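Local coordinates for protein Xaa-Pro dipeptidase (Lactobacillus brevis, PDB 3I7M) that probably removes N-terminal residues from Xaa-Pro dipeptides as a manganese-dependent metallopeptidase of family M24B, represented by its N-terminal creatinase/prolidase domain, at residues 4-9 with 46-51; 21-26 with 30-35; 54-59 with 64-69; 87-92 with 118-123. All coordinates share one frame; numbering follows the deposited sequence. Where two conformers were deposited one is given.

Overall arrangement
From the N terminus, helix 5-15 meets strand 45-48 in contact 1, which closes a loop of 36 residues. Contact 2 lies within that loop, where strand 20-23 turns directly into helix 26-33, and it touches contact 1 through Leu32 against Ile9. Contact 3 follows in series, joining strand 55-59 to helix 63-67 after a short turn; Phe35 of contact 2 packs on Ile66. Contact 4 closes last, bringing helix 84-94 against the loop after helix 111-118. No two of the contacts interlock along the chain. Contacts 1 to 3 put helices on one face of the mixed sheet, whereas helix 84-94 of contact 4 packs on the other.

Contact 1 (4-9 with 46-51); sequences TKLEQI and LVVFPD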
loop_
_atom_site.group_PDB
_atom_site.type_symbol
_atom_site.label_atom_id
_atom_site.label_comp_id
_atom_site.label_asym_id
_atom_site.label_seq_id
_atom_site.Cartn_x
_atom_site.Cartn_y
_atom_site.Cartn_z
ATOM N N THR A 4 15.272 -7.765 -5.747
ATOM C CA THR A 4 14.537 -7.947 -4.427
ATOM C C THR A 4 13.010 -8.137 -4.676
ATOM O O THR A 4 12.521 -7.837 -5.727
ATOM C CB THR A 4 14.681 -6.747 -3.430
ATOM O OG1 THR A 4 13.972 -5.620 -3.953
ATOM C CG2 THR A 4 16.169 -6.353 -3.164
ATOM N N LYS A 5 12.301 -8.694 -3.703
ATOM C CA LYS A 5 10.827 -8.830 -3.773
ATOM C C LYS A 5 10.145 -7.485 -4.069
ATOM O O LYS A 5 9.263 -7.407 -4.934
ATOM C CB LYS A 5 10.247 -9.353 -2.471
ATOM C CG LYS A 5 10.644 -10.791 -2.059
ATOM C CD LYS A 5 10.276 -11.008 -0.588
ATOM C CE LYS A 5 10.702 -12.355 -0.050
ATOM N NZ LYS A 5 10.168 -12.555 1.329
ATOM N N LEU A 6 10.603 -6.442 -3.371
ATOM C CA LEU A 6 10.085 -5.096 -3.623
ATOM C C LEU A 6 10.397 -4.591 -4.993
ATOM O O LEU A 6 9.523 -3.981 -5.644
ATOM C CB LEU A 6 10.595 -4.096 -2.618
ATOM C CG LEU A 6 9.757 -4.176 -1.368
ATOM C CD1 LEU A 6 10.624 -3.619 -0.213
ATOM C CD2 LEU A 6 8.357 -3.502 -1.598
ATOM N N GLU A 7 11.609 -4.843 -5.489
ATOM C CA GLU A 7 11.908 -4.452 -6.889
ATOM C C GLU A 7 11.076 -5.237 -7.927
ATOM O O GLU A 7 10.673 -4.692 -8.956
ATOM C CB GLU A 7 13.432 -4.503 -7.211
ATOM C CG GLU A 7 14.252 -3.595 -6.309
ATOM C CD GLU A 7 15.768 -3.848 -6.360
ATOM O OE1 GLU A 7 16.221 -4.997 -6.557
ATOM O OE2 GLU A 7 16.498 -2.865 -6.128
ATOM N N GLN A 8 10.780 -6.512 -7.666
ATOM C CA GLN A 8 9.888 -7.249 -8.500
ATOM C C GLN A 8 8.496 -6.614 -8.570
ATOM O O GLN A 8 7.910 -6.536 -9.656
ATOM C CB GLN A 8 9.759 -8.703 -8.028
ATOM C CG GLN A 8 11.028 -9.565 -8.229
ATOM C CD GLN A 8 10.837 -10.964 -7.637
ATOM O OE1 GLN A 8 10.009 -11.725 -8.100
ATOM N NE2 GLN A 8 11.606 -11.296 -6.616
ATOM N N ILE A 9 7.988 -6.166 -7.420
ATOM C CA ILE A 9 6.679 -5.484 -7.436
ATOM C C ILE A 9 6.733 -4.159 -8.129
ATOM O O ILE A 9 5.803 -3.799 -8.854
ATOM C CB ILE A 9 6.120 -5.353 -6.020
ATOM C CG1 ILE A 9 5.868 -6.750 -5.467
ATOM C CG2 ILE A 9 4.735 -4.678 -6.005
ATOM C CD1 ILE A 9 5.714 -6.838 -3.985
ATOM N N LEU A 46 1.014 -1.145 2.378
ATOM C CA LEU A 46 2.353 -1.008 1.812
ATOM C C LEU A 46 2.179 -0.496 0.382
ATOM O O LEU A 46 1.492 -1.142 -0.412
ATOM C CB LEU A 46 3.122 -2.317 1.885
ATOM C CG LEU A 46 4.630 -2.251 1.678
ATOM C CD1 LEU A 46 5.272 -3.552 2.195
ATOM C CD2 LEU A 46 4.889 -2.023 0.224
ATOM N N VAL A 47 2.685 0.687 0.090
ATOM C CA VAL A 47 2.481 1.369 -1.186
ATOM C C VAL A 47 3.752 1.333 -1.974
ATOM O O VAL A 47 4.807 1.702 -1.488
ATOM C CB VAL A 47 2.034 2.797 -0.993
ATOM C CG1 VAL A 47 1.887 3.531 -2.342
ATOM C CG2 VAL A 47 0.733 2.772 -0.145
ATOM N N VAL A 48 3.645 0.831 -3.190
ATOM C CA VAL A 48 4.800 0.621 -4.054
ATOM C C VAL A 48 4.598 1.466 -5.349
ATOM O O VAL A 48 3.496 1.589 -5.898
ATOM C CB VAL A 48 4.922 -0.848 -4.482
ATOM C CG1 VAL A 48 6.127 -1.135 -5.486
ATOM C CG2 VAL A 48 5.025 -1.779 -3.266
ATOM N N PHE A 49 5.687 2.117 -5.797
ATOM C CA PHE A 49 5.661 2.951 -6.982
ATOM C C PHE A 49 6.538 2.343 -8.032
ATOM O O PHE A 49 7.455 1.579 -7.729
ATOM C CB PHE A 49 6.179 4.367 -6.637
ATOM C CG PHE A 49 5.336 5.073 -5.619
ATOM C CD1 PHE A 49 4.163 5.698 -5.994
ATOM C CD2 PHE A 49 5.689 5.078 -4.281
ATOM C CE1 PHE A 49 3.337 6.351 -5.079
ATOM C CE2 PHE A 49 4.890 5.732 -3.327
ATOM C CZ PHE A 49 3.689 6.356 -3.723
ATOM N N PRO A 50 6.302 2.755 -9.266
ATOM C CA PRO A 50 7.096 2.152 -10.345
ATOM C C PRO A 50 8.514 2.670 -10.420
ATOM O O PRO A 50 9.404 1.979 -10.993
ATOM C CB PRO A 50 6.360 2.570 -11.591
ATOM C CG PRO A 50 5.541 3.757 -11.259
ATOM C CD PRO A 50 5.175 3.533 -9.757
ATOM N N ASP A 51 8.740 3.849 -9.865
ATOM C CA ASP A 51 9.989 4.560 -10.108
ATOM C C ASP A 51 10.532 5.331 -8.907
ATOM O O ASP A 51 11.396 6.224 -9.044
ATOM C CB ASP A 51 9.756 5.484 -11.307
ATOM C CG ASP A 51 8.721 6.546 -11.017
ATOM O OD1 ASP A 51 8.032 6.459 -9.947
ATOM O OD2 ASP A 51 8.557 7.429 -11.912
#
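Ile9 and Val48 mark the closest backbone approach, 7.2 Å from CA to CA, where helix 5-9 passes over strand 46-48 at an angle of 58° between their directions. The axes stay 10.0 Å apart, a gap filled by aliphatic branches with no hydrogen bond between the segments. Ile9 sets its CG2 methyl against the fork of Val48, 3.8 Å from CG1 and only slightly farther from CG2, and the two side chains cross at about a right angle. In Ile9 this methyl stands opposite the backbone N, while CG1 lies beside it (chi1 -64°), so the shorter branch rather than the CD1 arm reaches the valine. One turn earlier, the CD2 methyl of Leu6 lies 4.1 Å from Val48 CG2 and 4.2 Å from Leu46 CD2, resting across both strand residues. Trp71 packs against Leu6 and Leu46, and Leu32 against Ile9, which widens the apolar layer.

The start of the helix is tied by reciprocal bonds: Glu7 N donates to Thr4 OG1 at 2.9 Å, an ST motif, and Thr4 N to Glu7 OE1 at 3.0 Å. Helix on strand, joined by branched aliphatics, is the usual layering of an alpha/beta fold, here on one face of the mixed sheet of the creatinase/prolidase N-terminal domain.

Contact 2 (21-26 with 30-35); sequences TYLSNP and EYLTGF
Leu23 and Leu32 join in a local strand-to-helix contact, made where strand 20-23 leaves the sheet and the chain doubles back as helix 26-33. Their CD1 methyls meet 3.5 Å apart, end against end, with the side chains crossing at about a right angle. Each leucine has CG beside its own backbone N (chi1 -63° in Leu23 and -66° in Leu32), which turns both side chains into the space between strand and helix, where the CD1 methyls meet.

The polar half of the contact centres on Pro26 O in the first turn of the helix. It accepts Glu30 N at 2.9 Å, an i to i+4 bond of the helix, and also a hydrogen bond from a water 2.8 Å away. The same water donates to Phe35 O at 2.8 Å, so it bridges the first turn of the helix to Phe35, two residues past its end. Asn25 is the N-cap, its OD1 accepting from Lys27 N.

At the far end the chain leaves the helix at Gly34, with a positive phi of 80°, and Gly34 N still reaches Glu30 O at 2.7 Å. Thr33 OG1 then accepts from Phe35 N at 2.9 Å, forming an ST turn at the exit. Strand 20-23 lies between strands 45-48 and 101-104 in the sheet, and helix 26-33 lies beside helix 5-15, whose Lys5 packs on Leu32.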
loop_
_atom_site.group_PDB
_atom_site.type_symbol
_atom_site.label_atom_id
_atom_site.label_comp_id
_atom_site.label_asym_id
_atom_site.label_seq_id
_atom_site.Cartn_x
_atom_site.Cartn_y
_atom_site.Cartn_z
ATOM N N THR A 21 0.969 0.727 -6.671
ATOM C CA THR A 21 0.345 -0.490 -6.169
ATOM C C THR A 21 0.077 -0.307 -4.684
ATOM O O THR A 21 1.017 0.048 -3.949
ATOM C CB THR A 21 1.248 -1.640 -6.455
ATOM O OG1 THR A 21 1.233 -1.876 -7.877
ATOM C CG2 THR A 21 0.775 -2.895 -5.774
ATOM N N TYR A 22 -1.149 -0.603 -4.257
ATOM C CA TYR A 22 -1.559 -0.471 -2.845
ATOM C C TYR A 22 -1.749 -1.863 -2.325
ATOM O O TYR A 22 -2.712 -2.550 -2.740
ATOM C CB TYR A 22 -2.837 0.358 -2.802
ATOM C CG TYR A 22 -3.360 0.535 -1.395
ATOM C CD1 TYR A 22 -2.972 1.637 -0.649
ATOM C CD2 TYR A 22 -4.323 -0.283 -0.893
ATOM C CE1 TYR A 22 -3.431 1.782 0.653
ATOM C CE2 TYR A 22 -4.803 -0.129 0.443
ATOM C CZ TYR A 22 -4.358 0.937 1.137
ATOM O OH TYR A 22 -4.799 1.084 2.464
ATOM N N LEU A 23 -0.866 -2.344 -1.442
ATOM C CA LEU A 23 -0.926 -3.701 -0.844
ATOM C C LEU A 23 -1.566 -3.594 0.540
ATOM O O LEU A 23 -1.147 -2.728 1.358
ATOM C CB LEU A 23 0.463 -4.248 -0.743
ATOM C CG LEU A 23 1.152 -4.444 -2.090
ATOM C CD1 LEU A 23 2.570 -4.960 -1.798
ATOM C CD2 LEU A 23 0.406 -5.322 -3.074
ATOM N N SER A 24 -2.586 -4.414 0.733
ATOM C CA SER A 24 -3.394 -4.420 1.973
ATOM C C SER A 24 -3.482 -5.772 2.636
ATOM O O SER A 24 -4.049 -5.847 3.756
ATOM C CB SER A 24 -4.809 -3.924 1.620
ATOM O OG SER A 24 -5.386 -4.742 0.590
ATOM N N ASN A 25 -3.102 -6.855 1.962
ATOM C CA ASN A 25 -3.270 -8.196 2.513
ATOM C C ASN A 25 -2.206 -8.397 3.594
ATOM O O ASN A 25 -1.052 -8.331 3.268
ATOM C CB ASN A 25 -3.194 -9.235 1.381
ATOM C CG ASN A 25 -3.463 -10.632 1.811
ATOM O OD1 ASN A 25 -3.528 -10.950 3.020
ATOM N ND2 ASN A 25 -3.673 -11.482 0.847
ATOM N N PRO A 26 -2.628 -8.644 4.853
ATOM C CA PRO A 26 -1.581 -8.796 5.877
ATOM C C PRO A 26 -0.603 -9.934 5.516
ATOM O O PRO A 26 0.556 -9.860 5.904
ATOM C CB PRO A 26 -2.346 -9.139 7.139
ATOM C CG PRO A 26 -3.775 -8.718 6.891
ATOM C CD PRO A 26 -3.992 -8.697 5.408
ATOM N N GLU A 30 3.367 -9.414 5.393
ATOM C CA GLU A 30 4.275 -10.311 6.169
ATOM C C GLU A 30 5.298 -10.916 5.229
ATOM O O GLU A 30 6.489 -11.033 5.583
ATOM C CB GLU A 30 3.501 -11.398 6.890
ATOM C CG GLU A 30 4.415 -12.239 7.810
ATOM C CD GLU A 30 3.676 -13.213 8.679
ATOM O OE1 GLU A 30 2.444 -13.394 8.538
ATOM O OE2 GLU A 30 4.369 -13.860 9.509
ATOM N N TYR A 31 4.864 -11.366 4.081
ATOM C CA TYR A 31 5.796 -11.968 3.102
ATOM C C TYR A 31 6.894 -10.979 2.697
ATOM O O TYR A 31 8.079 -11.366 2.502
ATOM C CB TYR A 31 4.986 -12.475 1.898
ATOM C CG TYR A 31 5.833 -13.148 0.802
ATOM C CD1 TYR A 31 6.408 -14.401 1.010
ATOM C CD2 TYR A 31 6.088 -12.495 -0.405
ATOM C CE1 TYR A 31 7.224 -14.994 0.023
ATOM C CE2 TYR A 31 6.858 -13.069 -1.384
ATOM C CZ TYR A 31 7.420 -14.308 -1.183
ATOM O OH TYR A 31 8.179 -14.817 -2.236
ATOM N N LEU A 32 6.565 -9.715 2.571
ATOM C CA LEU A 32 7.513 -8.707 2.091
ATOM C C LEU A 32 8.373 -8.097 3.203
ATOM O O LEU A 32 9.506 -7.621 2.954
ATOM C CB LEU A 32 6.776 -7.592 1.361
ATOM C CG LEU A 32 6.115 -7.996 0.085
ATOM C CD1 LEU A 32 5.245 -6.810 -0.380
ATOM C CD2 LEU A 32 7.148 -8.386 -0.976
ATOM N N THR A 33 7.880 -8.143 4.423
ATOM C CA THR A 33 8.574 -7.473 5.549
ATOM C C THR A 33 8.870 -8.342 6.776
ATOM O O THR A 33 9.668 -7.962 7.638
ATOM C CB THR A 33 7.743 -6.275 6.039
ATOM O OG1 THR A 33 6.632 -6.792 6.743
ATOM C CG2 THR A 33 7.366 -5.404 4.881
ATOM N N GLY A 34 8.222 -9.490 6.938
ATOM C CA GLY A 34 8.288 -10.203 8.213
ATOM C C GLY A 34 7.387 -9.711 9.333
ATOM O O GLY A 34 7.287 -10.379 10.368
ATOM N N PHE A 35 6.609 -8.643 9.036
ATOM C CA PHE A 35 5.696 -8.109 10.038
ATOM C C PHE A 35 4.412 -8.900 9.947
ATOM O O PHE A 35 3.722 -8.850 8.899
ATOM C CB PHE A 35 5.435 -6.637 9.787
ATOM C CG PHE A 35 4.426 -6.044 10.728
ATOM C CD1 PHE A 35 4.727 -5.814 12.066
ATOM C CD2 PHE A 35 3.132 -5.746 10.278
ATOM C CE1 PHE A 35 3.800 -5.282 12.922
ATOM C CE2 PHE A 35 2.213 -5.234 11.138
ATOM C CZ PHE A 35 2.538 -4.979 12.461
HETATM O O HOH W 1 1.152 -8.212 8.148
#

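Contact 3 (54-59 with 64-69); sequences PFIFAP and EVIKET
Ala58 and Ile66 form the tight part of the contact: Ala58 CB is 3.4 Å from Ile66 CD1, closer than usual for two carbons. Ile66 spreads its two arms along one face of the strand. CG1, beside the backbone N (chi1 -63°), carries CD1 to the alanine, while the CG2 methyl sits 3.7 Å from Ile56 CD1. Ile56 CG2 comes between these arms, 4.1 Å from Ile66 CD1, and the two isoleucines cross obliquely. Strand 55-59, helix 63-67 and strand 75-78 make a beta-alpha-beta unit whose strands are parallel neighbours in the sheet, and Ile66 also touches Val75 of the second strand.

The solvent side is quite different. Glu64, Val65, Lys67 and Glu68 are exposed and take no part in the packing on strand 55-59. The carboxylates of Glu64 and Glu68 come close together on this open side. Thr69 folds back: its OG1 donates to Ile66 O at 2.6 Å in the carbonyl plane, and Thr69 N reaches the same oxygen at 3.2 Å.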
loop_
_atom_site.group_PDB
_atom_site.type_symbol
_atom_site.label_atom_id
_atom_site.label_comp_id
_atom_site.label_asym_id
_atom_site.label_seq_id
_atom_site.Cartn_x
_atom_site.Cartn_y
_atom_site.Cartn_z
ATOM N N PRO A 54 9.121 2.864 -1.862
ATOM C CA PRO A 54 7.813 2.565 -1.259
ATOM C C PRO A 54 7.690 3.162 0.135
ATOM O O PRO A 54 8.653 3.709 0.672
ATOM C CB PRO A 54 7.816 1.070 -1.152
ATOM C CG PRO A 54 9.301 0.737 -0.829
ATOM C CD PRO A 54 10.072 1.759 -1.673
ATOM N N PHE A 55 6.525 3.003 0.743
ATOM C CA PHE A 55 6.353 3.329 2.147
ATOM C C PHE A 55 5.318 2.387 2.740
ATOM O O PHE A 55 4.494 1.776 2.036
ATOM C CB PHE A 55 5.966 4.775 2.387
ATOM C CG PHE A 55 4.624 5.193 1.898
ATOM C CD1 PHE A 55 3.483 5.096 2.689
ATOM C CD2 PHE A 55 4.498 5.757 0.645
ATOM C CE1 PHE A 55 2.247 5.498 2.220
ATOM C CE2 PHE A 55 3.297 6.212 0.156
ATOM C CZ PHE A 55 2.139 6.099 0.963
ATOM N N ILE A 56 5.343 2.244 4.049
ATOM C CA ILE A 56 4.313 1.552 4.806
ATOM C C ILE A 56 3.499 2.591 5.573
ATOM O O ILE A 56 4.047 3.587 6.090
ATOM C CB ILE A 56 4.892 0.507 5.750
ATOM C CG1 ILE A 56 5.427 -0.610 4.912
ATOM C CG2 ILE A 56 3.877 -0.013 6.763
ATOM C CD1 ILE A 56 6.176 -1.664 5.736
ATOM N N PHE A 57 2.188 2.366 5.678
ATOM C CA PHE A 57 1.276 3.204 6.452
ATOM C C PHE A 57 0.590 2.308 7.463
ATOM O O PHE A 57 0.134 1.204 7.127
ATOM C CB PHE A 57 0.238 3.848 5.541
ATOM C CG PHE A 57 -0.602 4.827 6.220
ATOM C CD1 PHE A 57 -0.221 6.170 6.297
ATOM C CD2 PHE A 57 -1.814 4.467 6.811
ATOM C CE1 PHE A 57 -1.022 7.105 6.983
ATOM C CE2 PHE A 57 -2.571 5.449 7.478
ATOM C CZ PHE A 57 -2.130 6.725 7.530
ATOM N N ALA A 58 0.587 2.681 8.754
ATOM C CA ALA A 58 0.152 1.820 9.799
ATOM C C ALA A 58 -0.404 2.570 10.958
ATOM O O ALA A 58 -0.096 3.740 11.121
ATOM C CB ALA A 58 1.306 0.949 10.299
ATOM N N PRO A 59 -1.147 1.908 11.856
ATOM C CA PRO A 59 -1.486 2.542 13.136
ATOM C C PRO A 59 -0.220 2.906 13.884
ATOM O O PRO A 59 0.762 2.186 13.852
ATOM C CB PRO A 59 -2.329 1.502 13.837
ATOM C CG PRO A 59 -2.793 0.502 12.680
ATOM C CD PRO A 59 -1.677 0.524 11.742
ATOM N N GLU A 64 6.598 0.920 15.546
ATOM C CA GLU A 64 7.843 0.388 16.156
ATOM C C GLU A 64 8.200 -0.992 15.677
ATOM O O GLU A 64 9.335 -1.226 15.265
ATOM C CB GLU A 64 7.808 0.418 17.679
ATOM C CG GLU A 64 8.970 -0.333 18.357
ATOM C CD GLU A 64 8.939 -0.384 19.871
ATOM O OE1 GLU A 64 8.015 0.136 20.503
ATOM O OE2 GLU A 64 9.838 -1.096 20.416
ATOM N N VAL A 65 7.279 -1.941 15.844
ATOM C CA VAL A 65 7.553 -3.303 15.464
ATOM C C VAL A 65 7.761 -3.411 13.946
ATOM O O VAL A 65 8.622 -4.189 13.494
ATOM C CB VAL A 65 6.464 -4.218 16.015
ATOM C CG1 VAL A 65 6.639 -5.647 15.447
ATOM C CG2 VAL A 65 6.513 -4.267 17.528
ATOM N N ILE A 66 7.073 -2.602 13.146
ATOM C CA ILE A 66 7.364 -2.540 11.672
ATOM C C ILE A 66 8.807 -2.073 11.382
ATOM O O ILE A 66 9.538 -2.636 10.549
ATOM C CB ILE A 66 6.337 -1.665 10.908
ATOM C CG1 ILE A 66 4.942 -2.300 11.026
ATOM C CG2 ILE A 66 6.768 -1.484 9.419
ATOM C CD1 ILE A 66 3.821 -1.367 10.668
ATOM N N LYS A 67 9.236 -0.985 12.028
ATOM C CA LYS A 67 10.609 -0.553 11.794
ATOM C C LYS A 67 11.658 -1.569 12.291
ATOM O O LYS A 67 12.746 -1.701 11.723
ATOM C CB LYS A 67 10.853 0.826 12.418
ATOM C CG LYS A 67 10.178 1.954 11.692
ATOM C CD LYS A 67 10.630 3.297 12.215
ATOM C CE LYS A 67 9.951 4.438 11.455
ATOM N NZ LYS A 67 10.374 5.766 12.087
ATOM N N GLU A 68 11.339 -2.325 13.341
ATOM C CA GLU A 68 12.238 -3.343 13.854
ATOM C C GLU A 68 12.443 -4.518 12.927
ATOM O O GLU A 68 13.241 -5.403 13.248
ATOM C CB GLU A 68 11.754 -3.807 15.226
ATOM C CG GLU A 68 12.080 -2.772 16.293
ATOM C CD GLU A 68 11.349 -2.998 17.625
ATOM O OE1 GLU A 68 10.465 -3.886 17.685
ATOM O OE2 GLU A 68 11.651 -2.262 18.591
ATOM N N THR A 69 11.659 -4.581 11.858
ATOM C CA THR A 69 11.900 -5.617 10.850
ATOM C C THR A 69 13.117 -5.373 9.964
ATOM O O THR A 69 13.507 -6.232 9.168
ATOM C CB THR A 69 10.737 -5.774 9.860
ATOM O OG1 THR A 69 10.546 -4.572 9.054
ATOM C CG2 THR A 69 9.460 -6.259 10.529
#

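Contact 4 (87-92 with 118-123); sequences MIADQV and AAQFSA
Phe121 reaches helix 87-92 with the outer part of its ring, while Gln120, just before it, touches the same alanine through its CB. Followed outward, the phenylalanine starts from CB, which meets nothing of the helix segment; CG then lies beside the backbone N (chi1 -59°), which swings the ring toward the helix. CE2 is the first atom to meet two partners at once: it lies 3.8 Å from Ala89 CB and 3.9 Å from Val92 CG1. Val92 CG1 stands opposite its backbone N (chi1 171°), and the valine crosses the phenylalanine at about a right angle. The tip, CZ, settles against the helix backbone, 3.8 Å from Ala89 CA and equally near Ala89 CB. The same methyl is pressed from another direction by Gln120 CB, at 3.4 Å, with Gln120 CG more distant at 4.1 Å.

Ala118 to Phe121 form a type I turn, closed by Phe121 N donating to Ala118 O. Gln120 O accepts from Lys93 NZ, and the Gln120 side chain also touches Trp85 and Ala86. Phe121 and Val92 both touch Met20 at the start of strand 20-23, so the loop between helix 111-118 and strand 125-129 joins helix 84-94 over the sheet.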
loop_
_atom_site.group_PDB
_atom_site.type_symbol
_atom_site.label_atom_id
_atom_site.label_comp_id
_atom_site.label_asym_id
_atom_site.label_seq_id
_atom_site.Cartn_x
_atom_site.Cartn_y
_atom_site.Cartn_z
HETATM N N MSE A 87 -4.512 10.797 4.923
HETATM C CA MSE A 87 -3.084 10.786 5.213
HETATM C C MSE A 87 -2.292 9.950 4.221
HETATM O O MSE A 87 -1.233 10.340 3.815
HETATM C CB MSE A 87 -2.872 10.311 6.599
HETATM C CG MSE A 87 -3.338 11.324 7.593
HETATM SE SE MSE A 87 -3.278 10.664 9.362
HETATM C CE MSE A 87 -1.368 10.511 9.641
ATOM N N ILE A 88 -2.818 8.808 3.786
ATOM C CA ILE A 88 -2.162 8.029 2.755
ATOM C C ILE A 88 -2.096 8.840 1.495
ATOM O O ILE A 88 -1.080 8.864 0.812
ATOM C CB ILE A 88 -2.950 6.715 2.450
ATOM C CG1 ILE A 88 -2.761 5.710 3.580
ATOM C CG2 ILE A 88 -2.492 6.070 1.124
ATOM C CD1 ILE A 88 -3.826 4.658 3.650
ATOM N N ALA A 89 -3.209 9.484 1.159
ATOM C CA ALA A 89 -3.241 10.259 -0.077
ATOM C C ALA A 89 -2.238 11.416 0.003
ATOM O O ALA A 89 -1.584 11.753 -1.029
ATOM C CB ALA A 89 -4.664 10.809 -0.318
ATOM N N ASP A 90 -2.117 12.061 1.179
ATOM C CA ASP A 90 -1.148 13.119 1.348
ATOM C C ASP A 90 0.274 12.597 1.088
ATOM O O ASP A 90 1.073 13.261 0.453
ATOM C CB ASP A 90 -1.235 13.717 2.758
ATOM C CG ASP A 90 -2.553 14.438 3.024
ATOM O OD1 ASP A 90 -3.309 14.731 2.050
ATOM O OD2 ASP A 90 -2.842 14.714 4.215
ATOM N N GLN A 91 0.599 11.395 1.571
ATOM C CA GLN A 91 1.911 10.782 1.323
ATOM C C GLN A 91 2.146 10.599 -0.181
ATOM O O GLN A 91 3.271 10.726 -0.667
ATOM C CB GLN A 91 2.079 9.474 2.097
ATOM C CG GLN A 91 2.110 9.678 3.565
ATOM C CD GLN A 91 3.319 10.414 4.046
ATOM O OE1 GLN A 91 4.386 10.231 3.519
ATOM N NE2 GLN A 91 3.149 11.175 5.082
ATOM N N VAL A 92 1.119 10.156 -0.903
ATOM C CA VAL A 92 1.214 9.957 -2.347
ATOM C C VAL A 92 1.386 11.303 -3.067
ATOM O O VAL A 92 2.269 11.448 -3.931
ATOM C CB VAL A 92 -0.004 9.160 -2.841
ATOM C CG1 VAL A 92 -0.090 9.097 -4.396
ATOM C CG2 VAL A 92 -0.037 7.728 -2.268
ATOM N N ALA A 118 -9.958 5.765 -3.209
ATOM C CA ALA A 118 -10.205 6.407 -4.481
ATOM C C ALA A 118 -10.742 7.851 -4.304
ATOM O O ALA A 118 -10.442 8.727 -5.134
ATOM C CB ALA A 118 -11.149 5.578 -5.313
ATOM N N ALA A 119 -11.585 8.049 -3.302
ATOM C CA ALA A 119 -12.198 9.380 -3.045
ATOM C C ALA A 119 -11.181 10.446 -2.791
ATOM O O ALA A 119 -11.493 11.621 -2.972
ATOM C CB ALA A 119 -13.176 9.296 -1.891
ATOM N N GLN A 120 -9.977 10.103 -2.423
ATOM C CA GLN A 120 -8.957 11.109 -2.074
ATOM C C GLN A 120 -8.192 11.619 -3.274
ATOM O O GLN A 120 -7.418 12.561 -3.125
ATOM C CB GLN A 120 -8.012 10.496 -1.061
ATOM C CG GLN A 120 -8.691 10.194 0.219
ATOM C CD GLN A 120 -9.079 11.440 1.050
ATOM O OE1 GLN A 120 -8.348 12.441 1.054
ATOM N NE2 GLN A 120 -10.232 11.402 1.673
ATOM N N PHE A 121 -8.391 11.009 -4.442
ATOM C CA PHE A 121 -7.658 11.313 -5.676
ATOM C C PHE A 121 -8.570 11.836 -6.756
ATOM O O PHE A 121 -9.768 11.564 -6.717
ATOM C CB PHE A 121 -6.903 10.102 -6.161
ATOM C CG PHE A 121 -5.918 9.587 -5.154
ATOM C CD1 PHE A 121 -6.103 8.346 -4.582
ATOM C CD2 PHE A 121 -4.807 10.327 -4.805
ATOM C CE1 PHE A 121 -5.223 7.876 -3.671
ATOM C CE2 PHE A 121 -3.923 9.803 -3.897
ATOM C CZ PHE A 121 -4.142 8.577 -3.364
ATOM N N SER A 122 -8.034 12.570 -7.726
ATOM C CA SER A 122 -8.959 13.257 -8.634
ATOM C C SER A 122 -9.681 12.334 -9.599
ATOM O O SER A 122 -10.891 12.446 -9.769
ATOM C CB SER A 122 -8.294 14.383 -9.382
ATOM O OG SER A 122 -7.007 14.018 -9.751
ATOM N N ALA A 123 -8.975 11.391 -10.208
ATOM C CA ALA A 123 -9.660 10.465 -11.125
ATOM C C ALA A 123 -8.831 9.215 -11.328
ATOM O O ALA A 123 -8.312 8.938 -12.393
ATOM C CB ALA A 123 -10.026 11.095 -12.461
#